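PDB 7KV1: SusD family protein from Bacteroides uniformis, which probably binds beta-glucans at the cell surface, as a SusD-like glycan-binding protein of a human gut bacterium. Local coordinates for residues R468-V473 and N485-L491. Numbering follows the deposited sequence.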
# COMPACT_ATOMS: atom_id res chain seq x y z
N ARG A 468 2.05 4.19 -6.76
CA ARG A 468 2.67 5.10 -7.74
C ARG A 468 3.75 5.93 -7.07
O ARG A 468 4.81 6.07 -7.70
CB ARG A 468 1.58 5.96 -8.36
CG ARG A 468 2.08 7.01 -9.34
CD ARG A 468 2.84 6.45 -10.51
NE ARG A 468 3.09 7.57 -11.39
CZ ARG A 468 3.86 7.59 -12.48
NH1 ARG A 468 4.56 6.52 -12.82
NH2 ARG A 468 3.93 8.70 -13.20
N TYR A 469 3.49 6.54 -5.90
CA TYR A 469 4.52 7.41 -5.27
C TYR A 469 5.81 6.62 -4.98
O TYR A 469 6.89 7.07 -5.40
CB TYR A 469 3.99 8.08 -4.01
CG TYR A 469 5.07 8.80 -3.26
CD1 TYR A 469 5.68 9.92 -3.82
CD2 TYR A 469 5.47 8.38 -2.02
CE1 TYR A 469 6.70 10.58 -3.15
CE2 TYR A 469 6.47 9.03 -1.32
CZ TYR A 469 7.09 10.14 -1.90
OH TYR A 469 8.08 10.78 -1.23
N PHE A 470 5.71 5.49 -4.27
CA PHE A 470 6.88 4.62 -3.98
C PHE A 470 7.56 4.15 -5.28
O PHE A 470 8.82 4.15 -5.29
CB PHE A 470 6.50 3.47 -3.06
CG PHE A 470 6.02 3.96 -1.72
CD1 PHE A 470 6.69 4.98 -1.06
CD2 PHE A 470 4.89 3.42 -1.14
CE1 PHE A 470 6.24 5.44 0.17
CE2 PHE A 470 4.44 3.89 0.08
CZ PHE A 470 5.10 4.90 0.73
N ASP A 471 6.82 3.85 -6.35
CA ASP A 471 7.43 3.48 -7.66
C ASP A 471 8.23 4.67 -8.22
O ASP A 471 9.33 4.44 -8.79
CB ASP A 471 6.42 2.97 -8.68
CG ASP A 471 5.92 1.58 -8.33
OD1 ASP A 471 6.64 0.87 -7.55
OD2 ASP A 471 4.81 1.21 -8.81
N LEU A 472 7.71 5.90 -8.12
CA LEU A 472 8.42 7.08 -8.68
C LEU A 472 9.72 7.29 -7.88
O LEU A 472 10.75 7.54 -8.49
CB LEU A 472 7.53 8.32 -8.62
CG LEU A 472 6.42 8.40 -9.65
CD1 LEU A 472 5.43 9.51 -9.30
CD2 LEU A 472 7.00 8.61 -11.04
N VAL A 473 9.70 7.11 -6.57
CA VAL A 473 10.89 7.36 -5.70
C VAL A 473 11.99 6.33 -5.99
O VAL A 473 13.17 6.74 -6.12
CB VAL A 473 10.53 7.36 -4.22
CG1 VAL A 473 11.78 7.41 -3.34
CG2 VAL A 473 9.57 8.51 -3.90
N ASN A 485 8.37 8.49 -15.29
CA ASN A 485 8.32 7.36 -14.33
C ASN A 485 9.34 7.59 -13.21
O ASN A 485 9.52 6.66 -12.39
CB ASN A 485 8.48 6.05 -15.09
CG ASN A 485 7.19 5.64 -15.77
OD1 ASN A 485 6.09 5.90 -15.27
ND2 ASN A 485 7.31 5.01 -16.92
N LYS A 486 9.90 8.79 -13.10
CA LYS A 486 10.86 9.10 -12.00
C LYS A 486 10.36 10.28 -11.17
O LYS A 486 9.96 11.26 -11.77
CB LYS A 486 12.26 9.41 -12.55
CG LYS A 486 12.91 8.26 -13.28
CD LYS A 486 14.17 8.68 -14.01
CE LYS A 486 15.28 9.11 -13.09
NZ LYS A 486 16.55 8.42 -13.43
N ALA A 487 10.50 10.19 -9.84
CA ALA A 487 10.03 11.22 -8.88
C ALA A 487 10.54 12.62 -9.26
O ALA A 487 9.70 13.55 -9.25
CB ALA A 487 10.42 10.86 -7.46
N THR A 488 11.84 12.80 -9.53
CA THR A 488 12.43 14.15 -9.72
C THR A 488 11.83 14.87 -10.93
O THR A 488 11.87 16.12 -10.94
CB THR A 488 13.96 14.13 -9.84
OG1 THR A 488 14.36 13.20 -10.84
CG2 THR A 488 14.61 13.79 -8.52
N THR A 489 11.36 14.14 -11.94
CA THR A 489 10.84 14.73 -13.19
C THR A 489 9.32 14.59 -13.29
O THR A 489 8.74 15.35 -14.03
CB THR A 489 11.55 14.14 -14.42
OG1 THR A 489 11.69 12.74 -14.18
CG2 THR A 489 12.89 14.81 -14.67
N ALA A 490 8.69 13.67 -12.56
CA ALA A 490 7.22 13.49 -12.64
C ALA A 490 6.53 14.35 -11.59
O ALA A 490 5.36 14.69 -11.79
CB ALA A 490 6.85 12.03 -12.46
N LEU A 491 7.16 14.54 -10.44
CA LEU A 491 6.53 15.23 -9.28
C LEU A 491 6.99 16.68 -9.29
O LEU A 491 7.87 17.09 -8.51
CB LEU A 491 6.87 14.48 -7.99
CG LEU A 491 6.42 13.02 -7.97
CD1 LEU A 491 6.86 12.35 -6.68
CD2 LEU A 491 4.90 12.87 -8.19
O HOH W 1 8.06 4.48 -11.46
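In the SusD-family fold, the short helix 487-490 and the residues flanking it pack against helix 468-474 just after the chain has looped back; segments 468-473 and 485-491 bury 345 Å² between them, both sides summed. Two direct hydrogen bonds fix the contact. Ala-487 N, in the first turn of the short helix and thus without an intrahelical acceptor, donates to Leu-472 O (3.0 Å, N-H...O angle 148°); the CA atoms of these two residues are the nearest pair across the segments, at 4.4 Å. The second bond runs from Arg-468 NH1 to Asn-485 OD1 (3.0 Å, 160°), with the oxygen near the guanidinium plane. Arg-468 NH2 has other partners, a salt bridge to Asp-80 and a hydrogen bond to Ser-484 O, while Asn-485 ND2 donates to Asp-452 and Thr-456, tying the contact to helix 451-461. Asp-471 directs its carboxylate to Arg-474 and Arg-458 instead. Between these polar groups Leu-472 is the main apolar element, covered over 101 Å²: its CD2 lies 3.7 Å from Ala-490 CB and its CD1 3.6 Å from Leu-491 CD2. Tyr-469 offers its ring edge to Leu-491 (CD1 to CD1, 3.9 Å), and its OH is hydrogen-bonded to Trp-503. Asp-471 O and Asn-485 O, 4.2 Å apart, share one water, which donates to Asn-485 O at 2.8 Å and weakly to Asp-471 O at 3.0 Å.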